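Local coordinates for protein metallo-carboxypeptidase (Pseudomonas aeruginosa, PDB 4A39) that is a zinc-dependent carboxypeptidase of the M14 family, related to the cytosolic carboxypeptidases and probably removing residues from the C-terminal ends of peptides, at residues F269-A283 against C342-D356. Sequence-based numbering, arbitrary orientation.
Sequences FLDIHGDEEIPHVFA and CLAFTIEMPFKDHDD. With ZN (zinc ion), chain C; GEM ((2-guanidinoethylmercapto)succinic acid), chain D.
Strand 343-350 is flanked on both sides by segment 269-283: Phe269 to Asp275 pair with it in parallel, bonded alternately from Phe269 N to Leu343 O (3.0 Å) through Phe351 N to Asp275 O, while Phe282 returns antiparallel and exchanges two backbone bonds with Glu348. On the active-site face, His273 ND1 binds the zinc ion at 2.2 Å, with His180 and Glu183 as the other protein ligands. His273 NE2 donates, within the ring plane, to Asp271 OD2 (2.6 Å) from above the carboxylate plane; zinc at one nitrogen and this second-shell carboxylate at the other fix the ring's rotation. The inhibitor's sulfur S7 lies over the centre of one imidazole face. Thr346 uses both branches: its methyl CG2 touches ring and inhibitor, while OG1 shares a water with Asp271 OD2. Glu348, predicted to be the catalytic proton donor/acceptor, bends at chi2 (-74°) and brings OE2 within 2.8 Å of inhibitor atom O12. Its CB rests on the face of the Phe282 ring, 3.7 Å from the centroid, a CH-pi contact suited to a broad flat side chain. The other face is apolar: branched Ile272 and Ile347, apt for strands, lie side by side, and short Ala283 fits where Phe345 CD1 and Ile347 CD1 meet its CB. Beyond the strands, extended Lys352 delivers NZ to a lone pair of Glu277 O (2.9 Å), and His280 ND1 grips Asp356 OD1 on its syn side at 2.6 Å. Within the mixed carboxypeptidase sheet, strand 171-177 borders strand 268-275, helix 332-340 packs on Phe269 and Thr346, and helix 294-308 meets Phe345 on the opposite face.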
ATOM      1  N   PHE A 269     -15.953  -1.897  -1.132  1.00  5.67           N
ATOM      2  CA  PHE A 269     -14.806  -1.709  -0.254  1.00  5.21           C
ATOM      3  C   PHE A 269     -13.527  -2.282  -0.837  1.00  5.45           C
ATOM      4  O   PHE A 269     -13.461  -3.468  -1.158  1.00  7.53           O
ATOM      5  CB  PHE A 269     -15.055  -2.360   1.107  1.00  3.83           C
ATOM      6  CG  PHE A 269     -13.891  -2.245   2.053  1.00  4.59           C
ATOM      7  CD1 PHE A 269     -13.484  -0.999   2.531  1.00  6.84           C
ATOM      8  CD2 PHE A 269     -13.188  -3.376   2.450  1.00  4.60           C
ATOM      9  CE1 PHE A 269     -12.393  -0.887   3.391  1.00  5.52           C
ATOM     10  CE2 PHE A 269     -12.094  -3.277   3.311  1.00  4.48           C
ATOM     11  CZ  PHE A 269     -11.696  -2.033   3.783  1.00  4.35           C
ATOM     12  N   LEU A 270     -12.515  -1.432  -0.973  1.00  4.59           N
ATOM     13  CA  LEU A 270     -11.222  -1.865  -1.486  1.00  4.13           C
ATOM     14  C   LEU A 270     -10.171  -1.515  -0.433  1.00  4.56           C
ATOM     15  O   LEU A 270     -10.062  -0.358  -0.020  1.00  4.17           O
ATOM     16  CB  LEU A 270     -10.895  -1.158  -2.806  1.00  4.17           C
ATOM     17  CG  LEU A 270     -11.861  -1.390  -3.973  1.00  7.09           C
ATOM     18  CD1 LEU A 270     -11.381  -0.620  -5.195  1.00  9.68           C
ATOM     19  CD2 LEU A 270     -11.944  -2.880  -4.286  1.00  7.84           C
ATOM     20  N   ASP A 271      -9.419  -2.523  -0.000  1.00  2.89           N
ATOM     21  CA  ASP A 271      -8.369  -2.368   1.008  1.00  3.81           C
ATOM     22  C   ASP A 271      -7.053  -2.532   0.242  1.00  3.35           C
ATOM     23  O   ASP A 271      -6.733  -3.620  -0.222  1.00  3.62           O
ATOM     24  CB  ASP A 271      -8.564  -3.458   2.074  1.00  4.67           C
ATOM     25  CG  ASP A 271      -7.635  -3.309   3.262  1.00  3.75           C
ATOM     26  OD1 ASP A 271      -7.096  -2.204   3.491  1.00  5.49           O
ATOM     27  OD2 ASP A 271      -7.456  -4.311   3.981  1.00  3.32           O
ATOM     28  N   ILE A 272      -6.300  -1.441   0.109  1.00  3.16           N
ATOM     29  CA  ILE A 272      -5.058  -1.451  -0.664  1.00  4.64           C
ATOM     30  C   ILE A 272      -3.819  -1.886   0.117  1.00  4.10           C
ATOM     31  O   ILE A 272      -3.450  -1.260   1.116  1.00  5.47           O
ATOM     32  CB  ILE A 272      -4.800  -0.064  -1.298  1.00  2.39           C
ATOM     33  CG1 ILE A 272      -6.104   0.508  -1.875  1.00  5.17           C
ATOM     34  CG2 ILE A 272      -3.764  -0.192  -2.413  1.00  4.30           C
ATOM     35  CD1 ILE A 272      -6.791  -0.389  -2.910  1.00  5.67           C
ATOM     36  N   HIS A 273      -3.176  -2.948  -0.376  1.00  3.82           N
ATOM     37  CA  HIS A 273      -1.991  -3.555   0.241  1.00  3.24           C
ATOM     38  C   HIS A 273      -0.876  -3.843  -0.769  1.00  3.44           C
ATOM     39  O   HIS A 273      -0.998  -3.574  -1.961  1.00  3.19           O
ATOM     40  CB  HIS A 273      -2.357  -4.901   0.881  1.00  3.92           C
ATOM     41  CG  HIS A 273      -3.256  -4.803   2.076  1.00  3.61           C
ATOM     42  ND1 HIS A 273      -2.809  -5.039   3.358  1.00  4.98           N
ATOM     43  CD2 HIS A 273      -4.582  -4.551   2.182  1.00  5.02           C
ATOM     44  CE1 HIS A 273      -3.820  -4.938   4.202  1.00  6.78           C
ATOM     45  NE2 HIS A 273      -4.908  -4.643   3.514  1.00  5.99           N
ATOM     46  N   GLY A 274       0.205  -4.422  -0.255  1.00  3.53           N
ATOM     47  CA  GLY A 274       1.334  -4.804  -1.085  1.00  4.21           C
ATOM     48  C   GLY A 274       1.812  -6.167  -0.619  1.00  4.79           C
ATOM     49  O   GLY A 274       1.813  -6.442   0.582  1.00  4.25           O
ATOM     50  N   ASP A 275       2.202  -7.031  -1.555  1.00  3.84           N
ATOM     51  CA  ASP A 275       2.681  -8.362  -1.201  1.00  4.49           C
ATOM     52  C   ASP A 275       4.154  -8.498  -1.554  1.00  5.54           C
ATOM     53  O   ASP A 275       4.564  -8.237  -2.682  1.00  7.16           O
ATOM     54  CB  ASP A 275       1.889  -9.448  -1.929  1.00  5.94           C
ATOM     55  CG  ASP A 275       2.252 -10.845  -1.452  1.00  8.27           C
ATOM     56  OD1 ASP A 275       1.791 -11.247  -0.364  1.00  7.44           O
ATOM     57  OD2 ASP A 275       3.020 -11.533  -2.157  1.00 10.66           O
ATOM     58  N   GLU A 276       4.938  -8.926  -0.570  1.00  6.33           N
ATOM     59  CA  GLU A 276       6.378  -9.086  -0.718  1.00  7.12           C
ATOM     60  C   GLU A 276       6.808 -10.208  -1.656  1.00  7.68           C
ATOM     61  O   GLU A 276       7.738 -10.048  -2.452  1.00  8.98           O
ATOM     62  CB  GLU A 276       7.011  -9.327   0.666  1.00  8.20           C
ATOM     63  CG  GLU A 276       6.819  -8.178   1.668  1.00  6.98           C
ATOM     64  CD  GLU A 276       5.546  -8.287   2.503  1.00 10.22           C
ATOM     65  OE1 GLU A 276       4.605  -9.006   2.108  1.00  7.70           O
ATOM     66  OE2 GLU A 276       5.482  -7.632   3.564  1.00 10.28           O
ATOM     67  N   GLU A 277       6.110 -11.331  -1.568  1.00  7.18           N
ATOM     68  CA  GLU A 277       6.437 -12.533  -2.334  1.00  9.09           C
ATOM     69  C   GLU A 277       6.013 -12.649  -3.795  1.00  6.99           C
ATOM     70  O   GLU A 277       6.834 -12.941  -4.667  1.00  6.69           O
ATOM     71  CB  GLU A 277       5.887 -13.742  -1.569  1.00 10.14           C
ATOM     72  CG  GLU A 277       6.016 -15.093  -2.264  1.00 13.85           C
ATOM     73  CD  GLU A 277       7.427 -15.632  -2.235  1.00 17.84           C
ATOM     74  OE1 GLU A 277       8.049 -15.600  -1.151  1.00 19.23           O
ATOM     75  OE2 GLU A 277       7.909 -16.097  -3.291  1.00 21.04           O
ATOM     76  N   ILE A 278       4.736 -12.428  -4.061  1.00  6.57           N
ATOM     77  CA  ILE A 278       4.191 -12.590  -5.407  1.00  6.24           C
ATOM     78  C   ILE A 278       4.464 -11.437  -6.369  1.00  5.30           C
ATOM     79  O   ILE A 278       4.053 -10.306  -6.127  1.00  5.43           O
ATOM     80  CB  ILE A 278       2.678 -12.843  -5.313  1.00  7.20           C
ATOM     81  CG1 ILE A 278       2.435 -14.100  -4.472  1.00  8.07           C
ATOM     82  CG2 ILE A 278       2.065 -12.984  -6.706  1.00  8.33           C
ATOM     83  CD1 ILE A 278       0.971 -14.337  -4.117  1.00 12.69           C
ATOM     84  N   PRO A 279       5.159 -11.722  -7.486  1.00  4.50           N
ATOM     85  CA  PRO A 279       5.486 -10.697  -8.481  1.00  5.02           C
ATOM     86  C   PRO A 279       4.366 -10.494  -9.505  1.00  4.62           C
ATOM     87  O   PRO A 279       4.582 -10.617 -10.709  1.00  5.82           O
ATOM     88  CB  PRO A 279       6.756 -11.244  -9.115  1.00  6.00           C
ATOM     89  CG  PRO A 279       6.448 -12.712  -9.183  1.00  6.64           C
ATOM     90  CD  PRO A 279       5.825 -12.998  -7.815  1.00  6.05           C
ATOM     91  N   HIS A 280       3.166 -10.195  -9.007  1.00  4.72           N
ATOM     92  CA  HIS A 280       1.990  -9.971  -9.849  1.00  5.22           C
ATOM     93  C   HIS A 280       0.967  -9.151  -9.073  1.00  4.83           C
ATOM     94  O   HIS A 280       0.837  -9.309  -7.863  1.00  5.79           O
ATOM     95  CB  HIS A 280       1.315 -11.304 -10.213  1.00  6.63           C
ATOM     96  CG  HIS A 280       2.199 -12.258 -10.954  1.00  7.73           C
ATOM     97  ND1 HIS A 280       2.439 -12.152 -12.307  1.00  8.33           N
ATOM     98  CD2 HIS A 280       2.926 -13.315 -10.523  1.00  9.37           C
ATOM     99  CE1 HIS A 280       3.276 -13.104 -12.679  1.00  8.65           C
ATOM    100  NE2 HIS A 280       3.587 -13.823 -11.616  1.00  9.58           N
ATOM    101  N   VAL A 281       0.249  -8.274  -9.770  1.00  4.99           N
ATOM    102  CA  VAL A 281      -0.804  -7.494  -9.138  1.00  4.86           C
ATOM    103  C   VAL A 281      -2.028  -8.411  -9.119  1.00  6.24           C
ATOM    104  O   VAL A 281      -2.312  -9.082 -10.110  1.00  5.00           O
ATOM    105  CB  VAL A 281      -1.167  -6.241  -9.959  1.00  5.15           C
ATOM    106  CG1 VAL A 281      -2.427  -5.597  -9.390  1.00  5.72           C
ATOM    107  CG2 VAL A 281      -0.013  -5.254  -9.944  1.00  6.03           C
ATOM    108  N   PHE A 282      -2.741  -8.457  -7.998  1.00  5.63           N
ATOM    109  CA  PHE A 282      -3.936  -9.292  -7.914  1.00  5.64           C
ATOM    110  C   PHE A 282      -4.889  -8.788  -6.839  1.00  5.27           C
ATOM    111  O   PHE A 282      -4.611  -7.792  -6.172  1.00  6.40           O
ATOM    112  CB  PHE A 282      -3.572 -10.762  -7.634  1.00  4.49           C
ATOM    113  CG  PHE A 282      -2.940 -10.997  -6.290  1.00  7.41           C
ATOM    114  CD1 PHE A 282      -1.574 -10.795  -6.097  1.00  6.77           C
ATOM    115  CD2 PHE A 282      -3.712 -11.427  -5.216  1.00  7.58           C
ATOM    116  CE1 PHE A 282      -0.985 -11.025  -4.848  1.00  8.30           C
ATOM    117  CE2 PHE A 282      -3.135 -11.659  -3.964  1.00  7.55           C
ATOM    118  CZ  PHE A 282      -1.768 -11.457  -3.784  1.00  7.84           C
ATOM    119  N   ALA A 283      -6.024  -9.467  -6.699  1.00  6.09           N
ATOM    120  CA  ALA A 283      -7.022  -9.111  -5.696  1.00  7.69           C
ATOM    121  C   ALA A 283      -7.509 -10.366  -4.972  1.00  8.24           C
ATOM    122  O   ALA A 283      -7.688 -11.417  -5.590  1.00 11.17           O
ATOM    123  CB  ALA A 283      -8.200  -8.403  -6.354  1.00  6.00           C
ATOM    124  N   CYS A 342     -21.349  -6.154   0.662  1.00  4.61           N
ATOM    125  CA  CYS A 342     -20.888  -5.424  -0.513  1.00  4.28           C
ATOM    126  C   CYS A 342     -19.693  -6.086  -1.164  1.00  4.91           C
ATOM    127  O   CYS A 342     -19.017  -6.916  -0.558  1.00  4.51           O
ATOM    128  CB  CYS A 342     -20.482  -3.999  -0.119  1.00  4.31           C
ATOM    129  SG  CYS A 342     -19.050  -3.926   1.007  1.00  6.67           S
ATOM    130  N   LEU A 343     -19.440  -5.707  -2.411  1.00  4.38           N
ATOM    131  CA  LEU A 343     -18.287  -6.217  -3.137  1.00  4.62           C
ATOM    132  C   LEU A 343     -17.089  -5.699  -2.349  1.00  5.31           C
ATOM    133  O   LEU A 343     -17.026  -4.510  -2.015  1.00  4.93           O
ATOM    134  CB  LEU A 343     -18.270  -5.657  -4.561  1.00  5.82           C
ATOM    135  CG  LEU A 343     -17.040  -5.981  -5.415  1.00  5.70           C
ATOM    136  CD1 LEU A 343     -16.893  -7.491  -5.554  1.00  7.50           C
ATOM    137  CD2 LEU A 343     -17.184  -5.335  -6.785  1.00  6.05           C
ATOM    138  N   ALA A 344     -16.150  -6.586  -2.038  1.00  5.32           N
ATOM    139  CA  ALA A 344     -14.976  -6.204  -1.262  1.00  6.61           C
ATOM    140  C   ALA A 344     -13.747  -6.990  -1.683  1.00  6.04           C
ATOM    141  O   ALA A 344     -13.810  -8.205  -1.863  1.00  6.95           O
ATOM    142  CB  ALA A 344     -15.238  -6.430   0.224  1.00  4.96           C
ATOM    143  N   PHE A 345     -12.627  -6.288  -1.810  1.00  5.00           N
ATOM    144  CA  PHE A 345     -11.366  -6.901  -2.207  1.00  6.23           C
ATOM    145  C   PHE A 345     -10.179  -6.328  -1.455  1.00  7.43           C
ATOM    146  O   PHE A 345     -10.198  -5.177  -1.004  1.00  7.07           O
ATOM    147  CB  PHE A 345     -11.050  -6.631  -3.682  1.00  6.42           C
ATOM    148  CG  PHE A 345     -11.772  -7.504  -4.665  1.00  7.82           C
ATOM    149  CD1 PHE A 345     -11.504  -8.865  -4.740  1.00  8.03           C
ATOM    150  CD2 PHE A 345     -12.656  -6.941  -5.581  1.00  9.04           C
ATOM    151  CE1 PHE A 345     -12.100  -9.655  -5.722  1.00  8.29           C
ATOM    152  CE2 PHE A 345     -13.257  -7.722  -6.564  1.00  8.92           C
ATOM    153  CZ  PHE A 345     -12.977  -9.079  -6.634  1.00  9.21           C
ATOM    154  N   THR A 346      -9.142  -7.146  -1.339  1.00  7.16           N
ATOM    155  CA  THR A 346      -7.885  -6.702  -0.774  1.00  8.57           C
ATOM    156  C   THR A 346      -7.101  -6.600  -2.081  1.00  8.04           C
ATOM    157  O   THR A 346      -6.979  -7.598  -2.790  1.00  9.91           O
ATOM    158  CB  THR A 346      -7.220  -7.773   0.110  1.00 10.13           C
ATOM    159  OG1 THR A 346      -8.014  -7.987   1.287  1.00 12.22           O
ATOM    160  CG2 THR A 346      -5.830  -7.323   0.517  1.00 10.96           C
ATOM    161  N   ILE A 347      -6.630  -5.406  -2.428  1.00  6.12           N
ATOM    162  CA  ILE A 347      -5.861  -5.232  -3.660  1.00  6.82           C
ATOM    163  C   ILE A 347      -4.394  -5.390  -3.287  1.00  5.12           C
ATOM    164  O   ILE A 347      -3.921  -4.773  -2.329  1.00  6.12           O
ATOM    165  CB  ILE A 347      -6.092  -3.830  -4.295  1.00  6.80           C
ATOM    166  CG1 ILE A 347      -7.568  -3.666  -4.689  1.00  8.91           C
ATOM    167  CG2 ILE A 347      -5.203  -3.661  -5.516  1.00  6.80           C
ATOM    168  CD1 ILE A 347      -8.049  -4.669  -5.726  1.00 11.71           C
ATOM    169  N   GLU A 348      -3.676  -6.208  -4.049  1.00  5.50           N
ATOM    170  CA  GLU A 348      -2.271  -6.475  -3.767  1.00  4.94           C
ATOM    171  C   GLU A 348      -1.323  -6.129  -4.907  1.00  5.63           C
ATOM    172  O   GLU A 348      -1.426  -6.679  -6.000  1.00  6.25           O
ATOM    173  CB  GLU A 348      -2.092  -7.952  -3.417  1.00  6.60           C
ATOM    174  CG  GLU A 348      -2.831  -8.426  -2.173  1.00  8.84           C
ATOM    175  CD  GLU A 348      -2.191  -7.954  -0.888  1.00  9.93           C
ATOM    176  OE1 GLU A 348      -1.037  -7.475  -0.928  1.00 11.16           O
ATOM    177  OE2 GLU A 348      -2.842  -8.074   0.172  1.00 13.18           O
ATOM    178  N   MET A 349      -0.402  -5.210  -4.641  1.00  3.88           N
ATOM    179  CA  MET A 349       0.610  -4.814  -5.617  1.00  3.21           C
ATOM    180  C   MET A 349       1.936  -5.393  -5.125  1.00  4.34           C
ATOM    181  O   MET A 349       2.186  -5.468  -3.920  1.00  4.23           O
ATOM    182  CB  MET A 349       0.688  -3.294  -5.725  1.00  3.82           C
ATOM    183  CG  MET A 349      -0.517  -2.662  -6.409  1.00  5.20           C
ATOM    184  SD  MET A 349      -0.493  -0.868  -6.223  1.00  5.65           S
ATOM    185  CE  MET A 349      -1.209  -0.710  -4.562  1.00  4.72           C
ATOM    186  N   PRO A 350       2.810  -5.798  -6.054  1.00  3.83           N
ATOM    187  CA  PRO A 350       4.107  -6.388  -5.707  1.00  5.11           C
ATOM    188  C   PRO A 350       5.250  -5.462  -5.314  1.00  3.39           C
ATOM    189  O   PRO A 350       5.353  -4.343  -5.809  1.00  4.78           O
ATOM    190  CB  PRO A 350       4.454  -7.175  -6.959  1.00  4.80           C
ATOM    191  CG  PRO A 350       3.969  -6.251  -8.044  1.00  4.69           C
ATOM    192  CD  PRO A 350       2.605  -5.807  -7.516  1.00  4.60           C
ATOM    193  N   PHE A 351       6.107  -5.950  -4.418  1.00  4.86           N
ATOM    194  CA  PHE A 351       7.302  -5.209  -4.025  1.00  3.60           C
ATOM    195  C   PHE A 351       8.358  -5.484  -5.094  1.00  3.42           C
ATOM    196  O   PHE A 351       9.339  -4.749  -5.212  1.00  3.00           O
ATOM    197  CB  PHE A 351       7.850  -5.685  -2.672  1.00  3.43           C
ATOM    198  CG  PHE A 351       7.192  -5.039  -1.492  1.00  2.96           C
ATOM    199  CD1 PHE A 351       6.024  -5.567  -0.953  1.00  3.70           C
ATOM    200  CD2 PHE A 351       7.732  -3.892  -0.927  1.00  2.56           C
ATOM    201  CE1 PHE A 351       5.404  -4.959   0.135  1.00  2.67           C
ATOM    202  CE2 PHE A 351       7.120  -3.272   0.162  1.00  2.38           C
ATOM    203  CZ  PHE A 351       5.952  -3.807   0.695  1.00  4.20           C
ATOM    204  N   LYS A 352       8.156  -6.563  -5.848  1.00  3.72           N
ATOM    205  CA  LYS A 352       9.068  -6.966  -6.920  1.00  5.97           C
ATOM    206  C   LYS A 352       8.596  -6.261  -8.193  1.00  6.59           C
ATOM    207  O   LYS A 352       8.547  -5.033  -8.230  1.00  9.13           O
ATOM    208  CB  LYS A 352       9.040  -8.496  -7.084  1.00  4.25           C
ATOM    209  CG  LYS A 352       9.586  -9.251  -5.870  1.00  3.64           C
ATOM    210  CD  LYS A 352       9.376 -10.752  -5.990  1.00  4.03           C
ATOM    211  CE  LYS A 352       9.946 -11.492  -4.781  1.00  4.78           C
ATOM    212  NZ  LYS A 352       9.724 -12.964  -4.896  1.00  3.96           N
ATOM    213  N   ASP A 353       8.252  -7.019  -9.230  1.00  6.99           N
ATOM    214  CA  ASP A 353       7.758  -6.430 -10.477  1.00  6.33           C
ATOM    215  C   ASP A 353       6.436  -7.127 -10.768  1.00  5.86           C
ATOM    216  O   ASP A 353       6.090  -8.102 -10.103  1.00  7.48           O
ATOM    217  CB  ASP A 353       8.747  -6.709 -11.624  1.00  6.36           C
ATOM    218  CG  ASP A 353       8.557  -5.783 -12.834  1.00  6.93           C
ATOM    219  OD1 ASP A 353       7.569  -5.027 -12.900  1.00  7.37           O
ATOM    220  OD2 ASP A 353       9.418  -5.821 -13.739  1.00  9.39           O
ATOM    221  N   HIS A 354       5.682  -6.597 -11.725  1.00  5.57           N
ATOM    222  CA  HIS A 354       4.439  -7.227 -12.157  1.00  5.24           C
ATOM    223  C   HIS A 354       4.985  -7.968 -13.372  1.00  6.93           C
ATOM    224  O   HIS A 354       5.053  -7.413 -14.466  1.00  7.11           O
ATOM    225  CB  HIS A 354       3.414  -6.169 -12.578  1.00  6.64           C
ATOM    226  CG  HIS A 354       2.117  -6.740 -13.068  1.00  7.00           C
ATOM    227  ND1 HIS A 354       1.635  -6.504 -14.339  1.00  9.33           N
ATOM    228  CD2 HIS A 354       1.193  -7.517 -12.454  1.00  3.68           C
ATOM    229  CE1 HIS A 354       0.469  -7.109 -14.486  1.00  5.76           C
ATOM    230  NE2 HIS A 354       0.179  -7.730 -13.356  1.00  8.47           N
ATOM    231  N   ASP A 355       5.401  -9.210 -13.159  1.00  9.36           N
ATOM    232  CA  ASP A 355       6.018 -10.009 -14.214  1.00  9.13           C
ATOM    233  C   ASP A 355       5.272 -10.160 -15.531  1.00 10.04           C
ATOM    234  O   ASP A 355       5.883 -10.478 -16.549  1.00 10.48           O
ATOM    235  CB  ASP A 355       6.409 -11.380 -13.662  1.00 10.03           C
ATOM    236  CG  ASP A 355       7.658 -11.317 -12.801  1.00 12.33           C
ATOM    237  OD1 ASP A 355       8.210 -10.206 -12.641  1.00 14.63           O
ATOM    238  OD2 ASP A 355       8.095 -12.370 -12.290  1.00 12.23           O
ATOM    239  N   ASP A 356       3.965  -9.930 -15.531  1.00  7.88           N
ATOM    240  CA  ASP A 356       3.212 -10.034 -16.773  1.00  8.67           C
ATOM    241  C   ASP A 356       3.687  -8.961 -17.757  1.00  9.07           C
ATOM    242  O   ASP A 356       3.707  -9.188 -18.969  1.00  9.20           O
ATOM    243  CB  ASP A 356       1.718  -9.873 -16.500  1.00 10.38           C
ATOM    244  CG  ASP A 356       1.219 -10.828 -15.435  1.00 11.95           C
ATOM    245  OD1 ASP A 356       1.576 -10.640 -14.257  1.00 10.56           O
ATOM    246  OD2 ASP A 356       0.478 -11.773 -15.781  1.00 14.27           O
TER
HETATM  247 ZN    ZN C1376      -0.812  -5.594   3.956  1.00  4.89          ZN
HETATM  248  C8  GEM D1377      -3.163  -9.653   3.869  1.00 20.65           C
HETATM  249  S7  GEM D1377      -4.392  -8.443   3.258  1.00 27.79           S
HETATM  250  C6  GEM D1377      -5.685  -9.570   2.622  1.00 21.99           C
HETATM  251  C5  GEM D1377      -5.165 -10.921   2.123  1.00 19.59           C
HETATM  252  N3  GEM D1377      -4.729 -11.754   3.252  1.00 18.95           N
HETATM  253  C1  GEM D1377      -5.383 -12.882   3.526  1.00 17.79           C
HETATM  254  N4  GEM D1377      -6.429 -13.232   2.781  1.00 18.93           N
HETATM  255  N2  GEM D1377      -5.006 -13.654   4.540  1.00 18.70           N
HETATM  256  C9  GEM D1377      -2.883  -9.465   5.362  1.00 19.23           C
HETATM  257  O14 GEM D1377      -3.572  -8.622   5.981  1.00 16.11           O
HETATM  258  O15 GEM D1377      -1.980 -10.171   5.855  1.00 18.70           O
HETATM  259  C10 GEM D1377      -1.867  -9.573   3.061  1.00 17.72           C
HETATM  260  C11 GEM D1377      -1.201  -8.199   3.184  1.00 15.49           C
HETATM  261  O12 GEM D1377      -0.896  -7.610   2.123  1.00  9.14           O
HETATM  262  O13 GEM D1377      -0.995  -7.775   4.339  1.00 12.44           O
HETATM  263  O   HOH W   1      -8.290  -6.968   4.105  1.00  4.07           O
HETATM  264  O   HOH W   2       6.478  -9.011  -5.169  1.00  4.96           O
HETATM  265  O   HOH W   3      10.448 -15.334  -3.364  1.00  9.40           O